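Nitrite oxidoreductase subunit A (Kuenenia stuttgartiensis, PDB 7B04) carries a molybdenum atom, the guanylate-linked pterin ligand MD1 at two sites and an iron/sulfur cluster (SF4), as a subunit of the molybdopterin oxidoreductase family. Local coordinates at residues K208-R213 against H641-T646; G580-V585 against A1077-K1082; P592-Y597 against F754-K759; S777-G782 against L801-Y806. All coordinates share one frame; numbering follows the deposited sequence.

Overall arrangement
Interactions 2, 3 and 4 form a chain of neighbours on one side of the subunit's centre. Interaction 2 sits in the middle: Gly580 CA lies 3.8 Å from Ser777 OG of interaction 4, whose centre is about 14 Å away, and Trp584 CH2 packs 3.8 Å from Trp758 CZ3 of interaction 3, whose centre is about 20 Å away. In sequence, interactions 3 and 4 both fall inside the long loop that interaction 2 closes. Interaction 1 stands apart, its centre about 25 Å from that of interaction 2 and about 38 Å from that of interaction 4. None of the eight segments supplies a residue to the SF4 pocket; interactions 4 and, more slightly, 2 border subunit B.

Interaction 1: residues K208-R213 against H641-T646; sequences KEMVDR and HMPSPT
Met210, Arg213 and Glu209 of the short helix 208-213 meet the loop 641-646, which leads into strand 648-652 of the mixed sheet in this molybdopterin oxidoreductase fold. Met210 can be followed atom by atom. Its CA makes a CA-H...O contact with Pro643 O at 3.4 Å. Met210 CB lies close to the same oxygen and 4.0 Å from Pro645 CD. CG, anti to the carbonyl carbon (chi1 -69°), stays close to that oxygen too, 3.6 Å from Pro643 O. Beyond SD the chain bends (chi3 71°), bringing the methyl CE to 3.5 Å from Ser644 C, with the Pro643 ring beside it. The backbone oxygen of Ser644 is bonded by Lys223 NZ, and its hydroxyl pairs with Arg220 O.

One turn further on, Arg213 runs obliquely across Met642, its CD 3.7 Å from Met642 CB. Met642 O takes a hydrogen bond from Arg265 NH1. The thioether of Met642 then folds back against Glu209, whose carboxylate turns off to a salt bridge with Arg633, leaving Met642 SD and CE each 3.8 Å from Glu209 CB.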
loop_
_atom_site.group_PDB
_atom_site.type_symbol
_atom_site.label_atom_id
_atom_site.label_comp_id
_atom_site.label_asym_id
_atom_site.label_seq_id
_atom_site.Cartn_x
_atom_site.Cartn_y
_atom_site.Cartn_z
ATOM N N LYS B 208 -44.612 -5.638 1.168
ATOM C CA LYS B 208 -45.500 -4.730 1.887
ATOM C C LYS B 208 -44.836 -4.179 3.140
ATOM O O LYS B 208 -45.120 -3.046 3.548
ATOM C CB LYS B 208 -46.787 -5.471 2.266
ATOM C CG LYS B 208 -48.052 -4.630 2.374
ATOM C CD LYS B 208 -48.873 -5.059 3.589
ATOM C CE LYS B 208 -50.040 -4.128 3.865
ATOM N NZ LYS B 208 -49.634 -2.755 4.238
ATOM N N GLU B 209 -43.948 -4.961 3.758
ATOM C CA GLU B 209 -43.231 -4.498 4.940
ATOM C C GLU B 209 -42.325 -3.313 4.624
ATOM O O GLU B 209 -42.197 -2.388 5.435
ATOM C CB GLU B 209 -42.425 -5.652 5.537
ATOM C CG GLU B 209 -43.282 -6.782 6.090
ATOM C CD GLU B 209 -43.725 -7.766 5.020
ATOM O OE1 GLU B 209 -43.308 -7.607 3.854
ATOM O OE2 GLU B 209 -44.493 -8.697 5.344
ATOM N N MET B 210 -41.687 -3.321 3.450
ATOM C CA MET B 210 -40.842 -2.193 3.067
ATOM C C MET B 210 -41.665 -0.963 2.710
ATOM O O MET B 210 -41.195 0.167 2.885
ATOM C CB MET B 210 -39.941 -2.581 1.895
ATOM C CG MET B 210 -38.863 -3.586 2.248
ATOM S SD MET B 210 -37.841 -3.995 0.824
ATOM C CE MET B 210 -36.934 -2.466 0.607
ATOM N N VAL B 211 -42.885 -1.158 2.216
ATOM C CA VAL B 211 -43.726 -0.021 1.860
ATOM C C VAL B 211 -44.392 0.559 3.102
ATOM O O VAL B 211 -44.565 1.777 3.215
ATOM C CB VAL B 211 -44.757 -0.440 0.795
ATOM C CG1 VAL B 211 -45.654 0.732 0.424
ATOM C CG2 VAL B 211 -44.053 -0.984 -0.440
ATOM N N ASP B 212 -44.777 -0.301 4.050
ATOM C CA ASP B 212 -45.349 0.183 5.303
ATOM C C ASP B 212 -44.322 0.924 6.152
ATOM O O ASP B 212 -44.691 1.828 6.910
ATOM C CB ASP B 212 -45.948 -0.982 6.090
ATOM C CG ASP B 212 -47.157 -1.578 5.407
ATOM O OD1 ASP B 212 -47.834 -0.852 4.646
ATOM O OD2 ASP B 212 -47.433 -2.775 5.627
ATOM N N ARG B 213 -43.039 0.565 6.045
ATOM C CA ARG B 213 -42.011 1.287 6.791
ATOM C C ARG B 213 -41.941 2.736 6.342
ATOM O O ARG B 213 -41.578 3.621 7.128
ATOM C CB ARG B 213 -40.653 0.602 6.624
ATOM C CG ARG B 213 -39.611 1.032 7.650
ATOM C CD ARG B 213 -39.897 0.395 8.998
ATOM N NE ARG B 213 -39.228 1.067 10.110
ATOM C CZ ARG B 213 -37.988 0.800 10.509
ATOM N NH1 ARG B 213 -37.466 1.454 11.536
ATOM N NH2 ARG B 213 -37.267 -0.114 9.879
ATOM N N HIS B 641 -35.070 -3.362 12.017
ATOM C CA HIS B 641 -34.131 -3.415 10.905
ATOM C C HIS B 641 -34.798 -3.209 9.547
ATOM O O HIS B 641 -34.127 -3.349 8.520
ATOM C CB HIS B 641 -33.413 -4.771 10.882
ATOM C CG HIS B 641 -32.676 -5.111 12.142
ATOM N ND1 HIS B 641 -31.300 -5.101 12.223
ATOM C CD2 HIS B 641 -33.122 -5.490 13.363
ATOM C CE1 HIS B 641 -30.929 -5.451 13.443
ATOM N NE2 HIS B 641 -32.017 -5.690 14.155
ATOM N N MET B 642 -36.085 -2.878 9.512
ATOM C CA MET B 642 -36.825 -2.945 8.253
ATOM C C MET B 642 -36.391 -1.825 7.313
ATOM O O MET B 642 -36.396 -0.652 7.707
ATOM C CB MET B 642 -38.328 -2.873 8.507
ATOM C CG MET B 642 -39.175 -3.238 7.297
ATOM S SD MET B 642 -38.829 -4.898 6.678
ATOM C CE MET B 642 -39.525 -5.910 7.982
ATOM N N PRO B 643 -36.015 -2.141 6.072
ATOM C CA PRO B 643 -35.654 -1.094 5.106
ATOM C C PRO B 643 -36.845 -0.563 4.325
ATOM O O PRO B 643 -37.982 -1.003 4.522
ATOM C CB PRO B 643 -34.668 -1.816 4.184
ATOM C CG PRO B 643 -35.185 -3.219 4.164
ATOM C CD PRO B 643 -35.720 -3.488 5.554
ATOM N N SER B 644 -36.585 0.382 3.433
ATOM C CA SER B 644 -37.574 0.978 2.551
ATOM C C SER B 644 -37.025 0.981 1.134
ATOM O O SER B 644 -35.811 0.887 0.932
ATOM C CB SER B 644 -37.921 2.410 2.993
ATOM O OG SER B 644 -36.814 3.281 2.838
ATOM N N PRO B 645 -37.897 1.065 0.126
ATOM C CA PRO B 645 -37.416 1.088 -1.262
ATOM C C PRO B 645 -36.487 2.264 -1.528
ATOM O O PRO B 645 -36.683 3.364 -1.011
ATOM C CB PRO B 645 -38.709 1.201 -2.080
ATOM C CG PRO B 645 -39.762 0.630 -1.199
ATOM C CD PRO B 645 -39.369 1.016 0.197
ATOM N N THR B 646 -35.459 2.017 -2.340
ATOM C CA THR B 646 -34.522 3.055 -2.753
ATOM C C THR B 646 -34.921 3.545 -4.137
ATOM O O THR B 646 -34.941 2.766 -5.096
ATOM C CB THR B 646 -33.078 2.551 -2.776
ATOM O OG1 THR B 646 -32.748 1.957 -1.515
ATOM C CG2 THR B 646 -32.114 3.692 -3.072
#

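Interaction 2: residues G580-V585 against A1077-K1082; sequences GFYGWV and AKIGMK
Phe581 and Ile1079 mark the closest backbone approach, CA to CA 6.5 Å, beside the short helix 582-585, against the loop joining strands 1075-1076 and 1083-1084. The contact thus joins a helical segment to a C-terminal loop of the molybdopterin oxidoreductase subunit. That loop is drawn together by the bond Ala1077 N to Lys1082 O, 3.0 Å, and includes an inverse gamma turn centred on Met1081, which packs on Tyr407 of subunit B.

Ile1079 touches both Phe581 and Tyr582. Its CG2 methyl, anti to the backbone N of Ile1079, is shared by the two: it lies over one face of the Tyr582 ring, 3.4 Å from Tyr582 CE2, and comes to 3.5 Å from Phe581 CB. The CG1-CD1 branch runs along Phe581, with Ile1079 CD1 3.9 Å from Phe581 CD2. Phe581 also meets Tyr237 edge-to-face.

At the outer end Lys1082, extended beyond CG, reaches tip to tip toward Tyr582, where Lys1082 NZ gives a weak hydrogen bond to Tyr582 OH at 3.4 Å. With one long polar link between the segments, the contact rests mainly on apolar burial of Ile1079, and the lysine adds at most a modest electrostatic pull on the phenol oxygen.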
loop_
_atom_site.group_PDB
_atom_site.type_symbol
_atom_site.label_atom_id
_atom_site.label_comp_id
_atom_site.label_asym_id
_atom_site.label_seq_id
_atom_site.Cartn_x
_atom_site.Cartn_y
_atom_site.Cartn_z
ATOM N N GLY B 580 -23.680 15.751 21.778
ATOM C CA GLY B 580 -22.613 15.088 21.047
ATOM C C GLY B 580 -22.855 15.096 19.553
ATOM O O GLY B 580 -23.144 16.135 18.947
ATOM N N PHE B 581 -22.734 13.911 18.950
ATOM C CA PHE B 581 -22.885 13.781 17.506
ATOM C C PHE B 581 -24.293 14.143 17.049
ATOM O O PHE B 581 -24.479 14.581 15.908
ATOM C CB PHE B 581 -22.523 12.357 17.086
ATOM C CG PHE B 581 -22.508 12.138 15.603
ATOM C CD1 PHE B 581 -21.483 12.648 14.825
ATOM C CD2 PHE B 581 -23.507 11.404 14.991
ATOM C CE1 PHE B 581 -21.463 12.440 13.459
ATOM C CE2 PHE B 581 -23.492 11.192 13.628
ATOM C CZ PHE B 581 -22.470 11.711 12.861
ATOM N N TYR B 582 -25.292 13.974 17.922
ATOM C CA TYR B 582 -26.664 14.312 17.555
ATOM C C TYR B 582 -26.824 15.801 17.275
ATOM O O TYR B 582 -27.739 16.198 16.545
ATOM C CB TYR B 582 -27.634 13.885 18.658
ATOM C CG TYR B 582 -27.753 12.390 18.844
ATOM C CD1 TYR B 582 -28.371 11.597 17.884
ATOM C CD2 TYR B 582 -27.263 11.773 19.985
ATOM C CE1 TYR B 582 -28.486 10.228 18.054
ATOM C CE2 TYR B 582 -27.376 10.407 20.166
ATOM C CZ TYR B 582 -27.986 9.640 19.197
ATOM O OH TYR B 582 -28.096 8.280 19.377
ATOM N N GLY B 583 -25.965 16.638 17.861
ATOM C CA GLY B 583 -26.063 18.067 17.621
ATOM C C GLY B 583 -25.923 18.429 16.155
ATOM O O GLY B 583 -26.591 19.341 15.662
ATOM N N TRP B 584 -25.047 17.721 15.439
ATOM C CA TRP B 584 -24.828 18.003 14.025
ATOM C C TRP B 584 -25.852 17.308 13.132
ATOM O O TRP B 584 -26.370 17.919 12.190
ATOM C CB TRP B 584 -23.409 17.590 13.635
ATOM C CG TRP B 584 -23.130 17.604 12.166
ATOM C CD1 TRP B 584 -22.769 16.539 11.392
ATOM C CD2 TRP B 584 -23.173 18.737 11.291
ATOM N NE1 TRP B 584 -22.590 16.938 10.091
ATOM C CE2 TRP B 584 -22.832 18.283 10.003
ATOM C CE3 TRP B 584 -23.469 20.091 11.472
ATOM C CZ2 TRP B 584 -22.780 19.134 8.901
ATOM C CZ3 TRP B 584 -23.419 20.932 10.375
ATOM C CH2 TRP B 584 -23.076 20.451 9.109
ATOM N N VAL B 585 -26.160 16.039 13.408
ATOM C CA VAL B 585 -26.997 15.249 12.509
ATOM C C VAL B 585 -28.459 15.167 12.938
ATOM O O VAL B 585 -29.323 14.892 12.090
ATOM C CB VAL B 585 -26.428 13.826 12.339
ATOM C CG1 VAL B 585 -25.025 13.881 11.759
ATOM C CG2 VAL B 585 -26.444 13.084 13.666
ATOM N N ALA B 1077 -26.234 2.125 22.849
ATOM C CA ALA B 1077 -26.240 3.005 21.687
ATOM C C ALA B 1077 -24.846 3.572 21.448
ATOM O O ALA B 1077 -24.123 3.905 22.391
ATOM C CB ALA B 1077 -27.250 4.136 21.879
ATOM N N LYS B 1078 -24.471 3.687 20.172
ATOM C CA LYS B 1078 -23.095 4.048 19.838
ATOM C C LYS B 1078 -22.774 5.505 20.166
ATOM O O LYS B 1078 -21.623 5.820 20.489
ATOM C CB LYS B 1078 -22.806 3.741 18.365
ATOM C CG LYS B 1078 -23.553 4.584 17.344
ATOM C CD LYS B 1078 -23.161 4.165 15.930
ATOM C CE LYS B 1078 -23.754 5.083 14.873
ATOM N NZ LYS B 1078 -25.230 4.938 14.763
ATOM N N ILE B 1079 -23.758 6.402 20.101
ATOM C CA ILE B 1079 -23.478 7.834 20.160
ATOM C C ILE B 1079 -23.705 8.387 21.565
ATOM O O ILE B 1079 -23.045 9.349 21.978
ATOM C CB ILE B 1079 -24.336 8.596 19.134
ATOM C CG1 ILE B 1079 -24.036 8.108 17.717
ATOM C CG2 ILE B 1079 -24.090 10.090 19.225
ATOM C CD1 ILE B 1079 -22.620 8.386 17.265
ATOM N N GLY B 1080 -24.611 7.774 22.318
ATOM C CA GLY B 1080 -24.976 8.263 23.635
ATOM C C GLY B 1080 -24.724 7.236 24.720
ATOM O O GLY B 1080 -24.772 6.028 24.479
ATOM N N MET B 1081 -24.444 7.729 25.928
ATOM C CA MET B 1081 -24.321 6.858 27.091
ATOM C C MET B 1081 -25.707 6.380 27.498
ATOM O O MET B 1081 -26.235 6.782 28.541
ATOM C CB MET B 1081 -23.635 7.581 28.252
ATOM C CG MET B 1081 -22.152 7.842 28.044
ATOM S SD MET B 1081 -21.189 6.324 27.899
ATOM C CE MET B 1081 -21.258 5.704 29.577
ATOM N N LYS B 1082 -26.302 5.529 26.667
ATOM C CA LYS B 1082 -27.661 5.054 26.866
ATOM C C LYS B 1082 -27.780 3.661 26.269
ATOM O O LYS B 1082 -26.880 3.176 25.577
ATOM C CB LYS B 1082 -28.681 6.004 26.233
ATOM C CG LYS B 1082 -28.529 6.134 24.727
ATOM C CD LYS B 1082 -29.474 7.172 24.151
ATOM C CE LYS B 1082 -29.284 7.305 22.648
ATOM N NZ LYS B 1082 -30.178 8.340 22.061
#

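Interaction 3: residues P592-Y597 against F754-K759; sequences PNLDPY and FEDNWK
An Asx turn at Asn593-Asp595 carries Leu594, with Pro592 just before it, against Asp756, Asn757 and Lys759 at the surface of this molybdopterin oxidoreductase subunit, where the loop after helix 582-585 passes the end of helix 753-757. Asn593 supplies the turn: its OD1 accepts from Asp595 N at 3.3 Å, the donor standing well above the plane of the amide, 66° out of it. Carbonyl oxygens of both Asn593 and Asp595 are taken by Arg772 NH2, which also holds the loop.

Asp756 receives two apolar groups on its CB. Leu594 CD1 approaches to 3.9 Å of Asp756 CB, and the Pro592 ring crosses the same side chain obliquely, its CG 4.1 Å from Asp756 CB. The other methyl, Leu594 CD2, touches both charged residues: it lies 3.9 Å from Asp756 OD1 and also rests on the lysine.

Asn757 is buried, and its amide has partners of its own: ND2 bonds to Val589 O and Arg753 O, while OD1 turns toward the proline, 4.1 Å from Pro592 CB. Trp758 is the N-cap of the next helix, 759-762; by touching Asp756 before it and Lys759 after it, the leucine bears on the junction between two helices.

No hydrogen bond crosses between the segments; they meet by van der Waals contacts. Lys759 crosses Leu594 at about a right angle. Its chain is kinked, with chi2 56° and chi3 66°, and both Lys759 CG, at 4.1 Å, and Lys759 CE, at 4.2 Å, touch Leu594 CD2.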
loop_
_atom_site.group_PDB
_atom_site.type_symbol
_atom_site.label_atom_id
_atom_site.label_comp_id
_atom_site.label_asym_id
_atom_site.label_seq_id
_atom_site.Cartn_x
_atom_site.Cartn_y
_atom_site.Cartn_z
ATOM N N PRO B 592 -34.046 25.029 14.256
ATOM C CA PRO B 592 -32.582 25.144 14.267
ATOM C C PRO B 592 -32.126 26.382 15.023
ATOM O O PRO B 592 -32.805 27.414 15.067
ATOM C CB PRO B 592 -32.240 25.266 12.777
ATOM C CG PRO B 592 -33.361 26.090 12.263
ATOM C CD PRO B 592 -34.607 25.663 13.039
ATOM N N ASN B 593 -30.957 26.271 15.656
ATOM C CA ASN B 593 -30.393 27.406 16.379
ATOM C C ASN B 593 -29.494 28.213 15.446
ATOM O O ASN B 593 -28.527 27.681 14.874
ATOM C CB ASN B 593 -29.618 26.956 17.610
ATOM C CG ASN B 593 -29.336 28.087 18.556
ATOM O OD1 ASN B 593 -29.784 29.212 18.333
ATOM N ND2 ASN B 593 -28.634 27.797 19.635
ATOM N N LEU B 594 -29.801 29.503 15.317
ATOM C CA LEU B 594 -29.082 30.394 14.416
ATOM C C LEU B 594 -28.208 31.385 15.186
ATOM O O LEU B 594 -27.833 32.434 14.655
ATOM C CB LEU B 594 -30.082 31.134 13.523
ATOM C CG LEU B 594 -30.424 30.370 12.235
ATOM C CD1 LEU B 594 -31.651 29.503 12.451
ATOM C CD2 LEU B 594 -30.618 31.320 11.060
ATOM N N ASP B 595 -27.880 31.068 16.441
ATOM C CA ASP B 595 -26.974 31.870 17.241
ATOM C C ASP B 595 -25.572 31.312 17.076
ATOM O O ASP B 595 -25.354 30.131 17.398
ATOM C CB ASP B 595 -27.382 31.826 18.705
ATOM C CG ASP B 595 -26.612 32.811 19.559
ATOM O OD1 ASP B 595 -26.413 33.960 19.123
ATOM O OD2 ASP B 595 -26.210 32.431 20.676
ATOM N N PRO B 596 -24.608 32.091 16.570
ATOM C CA PRO B 596 -23.244 31.557 16.420
ATOM C C PRO B 596 -22.616 31.121 17.731
ATOM O O PRO B 596 -21.799 30.188 17.746
ATOM C CB PRO B 596 -22.472 32.724 15.788
ATOM C CG PRO B 596 -23.531 33.588 15.174
ATOM C CD PRO B 596 -24.721 33.470 16.068
ATOM N N TYR B 597 -22.985 31.762 18.836
ATOM C CA TYR B 597 -22.377 31.556 20.148
ATOM C C TYR B 597 -23.180 30.590 21.007
ATOM O O TYR B 597 -23.285 30.738 22.229
ATOM C CB TYR B 597 -22.201 32.912 20.818
ATOM C CG TYR B 597 -21.672 33.893 19.802
ATOM C CD1 TYR B 597 -20.542 33.585 19.055
ATOM C CD2 TYR B 597 -22.328 35.087 19.533
ATOM C CE1 TYR B 597 -20.061 34.445 18.099
ATOM C CE2 TYR B 597 -21.845 35.962 18.574
ATOM C CZ TYR B 597 -20.708 35.630 17.864
ATOM O OH TYR B 597 -20.208 36.475 16.904
ATOM N N PHE B 754 -34.688 25.974 4.812
ATOM C CA PHE B 754 -33.605 25.156 4.269
ATOM C C PHE B 754 -32.250 25.807 4.504
ATOM O O PHE B 754 -31.310 25.157 4.977
ATOM C CB PHE B 754 -33.821 24.894 2.778
ATOM C CG PHE B 754 -34.778 23.775 2.491
ATOM C CD1 PHE B 754 -34.368 22.452 2.565
ATOM C CD2 PHE B 754 -36.087 24.046 2.139
ATOM C CE1 PHE B 754 -35.252 21.425 2.298
ATOM C CE2 PHE B 754 -36.970 23.026 1.865
ATOM C CZ PHE B 754 -36.554 21.715 1.948
ATOM N N GLU B 755 -32.129 27.093 4.174
ATOM C CA GLU B 755 -30.861 27.784 4.365
ATOM C C GLU B 755 -30.536 27.994 5.838
ATOM O O GLU B 755 -29.360 28.152 6.181
ATOM C CB GLU B 755 -30.876 29.109 3.603
ATOM C CG GLU B 755 -30.287 28.978 2.203
ATOM C CD GLU B 755 -30.183 30.295 1.463
ATOM O OE1 GLU B 755 -31.210 30.994 1.333
ATOM O OE2 GLU B 755 -29.069 30.630 1.007
ATOM N N ASP B 756 -31.548 28.009 6.710
ATOM C CA ASP B 756 -31.289 28.146 8.141
ATOM C C ASP B 756 -30.538 26.937 8.684
ATOM O O ASP B 756 -29.659 27.080 9.543
ATOM C CB ASP B 756 -32.600 28.357 8.897
ATOM C CG ASP B 756 -33.316 29.623 8.470
ATOM O OD1 ASP B 756 -32.664 30.495 7.858
ATOM O OD2 ASP B 756 -34.528 29.750 8.753
ATOM N N ASN B 757 -30.872 25.738 8.202
ATOM C CA ASN B 757 -30.186 24.535 8.653
ATOM C C ASN B 757 -28.742 24.491 8.172
ATOM O O ASN B 757 -27.939 23.731 8.724
ATOM C CB ASN B 757 -30.943 23.289 8.188
ATOM C CG ASN B 757 -31.994 22.841 9.186
ATOM O OD1 ASN B 757 -31.698 22.112 10.135
ATOM N ND2 ASN B 757 -33.229 23.283 8.983
ATOM N N TRP B 758 -28.405 25.255 7.132
ATOM C CA TRP B 758 -27.050 25.342 6.600
ATOM C C TRP B 758 -26.517 26.772 6.656
ATOM O O TRP B 758 -25.670 27.155 5.849
ATOM C CB TRP B 758 -27.001 24.806 5.170
ATOM C CG TRP B 758 -27.439 23.386 5.081
ATOM C CD1 TRP B 758 -28.695 22.934 4.809
ATOM C CD2 TRP B 758 -26.628 22.224 5.280
ATOM N NE1 TRP B 758 -28.717 21.560 4.820
ATOM C CE2 TRP B 758 -27.460 21.100 5.107
ATOM C CE3 TRP B 758 -25.278 22.024 5.585
ATOM C CZ2 TRP B 758 -26.986 19.797 5.228
ATOM C CZ3 TRP B 758 -24.810 20.729 5.705
ATOM C CH2 TRP B 758 -25.661 19.632 5.527
ATOM N N LYS B 759 -27.010 27.570 7.607
ATOM C CA LYS B 759 -26.679 28.993 7.651
ATOM C C LYS B 759 -25.178 29.220 7.796
ATOM O O LYS B 759 -24.563 29.931 6.994
ATOM C CB LYS B 759 -27.434 29.668 8.798
ATOM C CG LYS B 759 -27.114 31.146 8.965
ATOM C CD LYS B 759 -27.365 31.910 7.675
ATOM C CE LYS B 759 -28.843 31.927 7.327
ATOM N NZ LYS B 759 -29.105 32.655 6.057
#

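Interaction 4: residues S777-G782 against L801-Y806; sequences STTMKG and LLFRTY
Thr779 and Leu802 make the tight half of the contact, backbone against backbone, their CA atoms 4.1 Å apart. Leu802 N donates to Thr779 O at 2.6 Å, nearly straight at 164° and on a lone pair in the carbonyl plane. In the reverse direction Thr779 CA makes a CA-H...O contact with Leu802 O at 3.2 Å, so each residue offers the other both a donor and an acceptor. The threonine side chain closes in beside this pair: its methyl CG2 lies 3.4 Å from Leu802 O and 3.7 Å from Phe803 CE1. Its hydroxyl is set between the backbone N and the carbonyl carbon (chi1 64°) and bonds to Asn570 O. Leu801 lies side by side with Thr779, pointing the same way, CB to CB 3.8 Å.

Both segments are loops of the molybdopterin oxidoreductase subunit, one between helices 767-774 and 785-788, the other following strand 798-800. The first is wound into a tight turn, with Ser777 O accepting from both Met780 N and Lys781 N. The second runs on to subunit B, where Arg402 of that subunit bonds Phe803 O and His406 of that subunit packs on Leu802.

Away from Thr779 the fit slackens. Met780 CG only grazes Leu801 CB at 4.2 Å, both side chains also leaning on Ile717 of strand 716-720. Lys781, partly exposed, sends its amine away to Ser577 O, and what remains here is its carbonyl, Lys781 O, 4.3 Å from Leu802 CD1 at the border with exposed Gly782.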
loop_
_atom_site.group_PDB
_atom_site.type_symbol
_atom_site.label_atom_id
_atom_site.label_comp_id
_atom_site.label_asym_id
_atom_site.label_seq_id
_atom_site.Cartn_x
_atom_site.Cartn_y
_atom_site.Cartn_z
ATOM N N SER B 777 -19.449 16.807 23.776
ATOM C CA SER B 777 -18.907 15.463 23.632
ATOM C C SER B 777 -18.055 15.129 24.846
ATOM O O SER B 777 -17.280 15.966 25.320
ATOM C CB SER B 777 -18.067 15.338 22.356
ATOM O OG SER B 777 -18.840 15.621 21.201
ATOM N N THR B 778 -18.203 13.899 25.348
ATOM C CA THR B 778 -17.451 13.488 26.531
ATOM C C THR B 778 -15.953 13.597 26.298
ATOM O O THR B 778 -15.197 13.904 27.226
ATOM C CB THR B 778 -17.808 12.057 26.933
ATOM O OG1 THR B 778 -17.325 11.144 25.939
ATOM C CG2 THR B 778 -19.312 11.898 27.085
ATOM N N THR B 779 -15.510 13.343 25.071
ATOM C CA THR B 779 -14.095 13.344 24.744
ATOM C C THR B 779 -13.584 14.703 24.285
ATOM O O THR B 779 -12.367 14.874 24.161
ATOM C CB THR B 779 -13.812 12.308 23.653
ATOM O OG1 THR B 779 -14.497 12.683 22.454
ATOM C CG2 THR B 779 -14.298 10.935 24.085
ATOM N N MET B 780 -14.466 15.673 24.034
ATOM C CA MET B 780 -14.015 16.909 23.410
ATOM C C MET B 780 -14.612 18.191 23.973
ATOM O O MET B 780 -14.226 19.269 23.508
ATOM C CB MET B 780 -14.287 16.853 21.899
ATOM C CG MET B 780 -13.258 16.058 21.115
ATOM S SD MET B 780 -13.793 15.657 19.442
ATOM C CE MET B 780 -14.727 14.157 19.727
ATOM N N LYS B 781 -15.527 18.136 24.940
ATOM C CA LYS B 781 -15.982 19.377 25.559
ATOM C C LYS B 781 -14.821 20.032 26.295
ATOM O O LYS B 781 -14.111 19.379 27.064
ATOM C CB LYS B 781 -17.154 19.146 26.513
ATOM C CG LYS B 781 -17.708 20.470 27.049
ATOM C CD LYS B 781 -18.770 20.300 28.121
ATOM C CE LYS B 781 -20.085 20.937 27.705
ATOM N NZ LYS B 781 -20.706 20.208 26.586
ATOM N N GLY B 782 -14.625 21.324 26.048
ATOM C CA GLY B 782 -13.474 22.050 26.534
ATOM C C GLY B 782 -12.517 22.427 25.431
ATOM O O GLY B 782 -11.757 23.392 25.581
ATOM N N LEU B 801 -8.318 13.831 22.152
ATOM C CA LEU B 801 -9.627 13.678 22.769
ATOM C C LEU B 801 -9.497 12.974 24.124
ATOM O O LEU B 801 -8.536 12.237 24.384
ATOM C CB LEU B 801 -10.583 12.951 21.814
ATOM C CG LEU B 801 -10.020 11.753 21.053
ATOM C CD1 LEU B 801 -9.814 10.668 22.024
ATOM C CD2 LEU B 801 -10.934 11.261 19.941
ATOM N N LEU B 802 -10.469 13.232 24.998
ATOM C CA LEU B 802 -10.404 12.843 26.405
ATOM C C LEU B 802 -11.170 11.543 26.672
ATOM O O LEU B 802 -12.400 11.559 26.799
ATOM C CB LEU B 802 -10.933 13.984 27.273
ATOM C CG LEU B 802 -10.332 15.339 26.874
ATOM C CD1 LEU B 802 -10.990 16.485 27.625
ATOM C CD2 LEU B 802 -8.816 15.353 27.066
ATOM N N PHE B 803 -10.451 10.416 26.663
ATOM C CA PHE B 803 -10.871 9.150 27.264
ATOM C C PHE B 803 -10.374 9.126 28.710
ATOM O O PHE B 803 -9.733 10.076 29.183
ATOM C CB PHE B 803 -10.324 7.943 26.499
ATOM C CG PHE B 803 -10.743 7.887 25.065
ATOM C CD1 PHE B 803 -12.076 7.876 24.699
ATOM C CD2 PHE B 803 -9.779 7.800 24.081
ATOM C CE1 PHE B 803 -12.431 7.818 23.368
ATOM C CE2 PHE B 803 -10.123 7.718 22.760
ATOM C CZ PHE B 803 -11.449 7.744 22.397
ATOM N N ARG B 804 -10.668 8.028 29.386
ATOM C CA ARG B 804 -10.155 7.836 30.755
ATOM C C ARG B 804 -8.658 7.564 30.727
ATOM O O ARG B 804 -8.002 7.968 31.654
ATOM C CB ARG B 804 -10.998 6.897 31.613
ATOM C CG ARG B 804 -11.392 7.554 32.924
ATOM C CD ARG B 804 -12.457 6.825 33.699
ATOM N NE ARG B 804 -11.942 6.430 34.995
ATOM C CZ ARG B 804 -11.456 7.259 35.883
ATOM N NH1 ARG B 804 -11.005 6.788 37.026
ATOM N NH2 ARG B 804 -11.421 8.549 35.628
ATOM N N THR B 805 -8.146 6.853 29.732
ATOM C CA THR B 805 -6.688 6.599 29.745
ATOM C C THR B 805 -6.047 6.984 28.420
ATOM O O THR B 805 -6.685 6.883 27.410
ATOM C CB THR B 805 -6.383 5.127 29.987
ATOM O OG1 THR B 805 -6.841 4.421 28.843
ATOM C CG2 THR B 805 -7.071 4.600 31.216
ATOM N N TYR B 806 -4.801 7.427 28.469
ATOM C CA TYR B 806 -4.074 7.767 27.246
ATOM C C TYR B 806 -3.998 6.561 26.329
ATOM O O TYR B 806 -4.460 6.661 25.178
ATOM C CB TYR B 806 -2.680 8.329 27.574
ATOM C CG TYR B 806 -1.666 8.236 26.437
ATOM C CD1 TYR B 806 -1.943 8.781 25.189
ATOM C CD2 TYR B 806 -0.442 7.596 26.608
ATOM C CE1 TYR B 806 -1.024 8.701 24.140
ATOM C CE2 TYR B 806 0.484 7.511 25.560
ATOM C CZ TYR B 806 0.187 8.067 24.328
ATOM O OH TYR B 806 1.096 7.987 23.285
#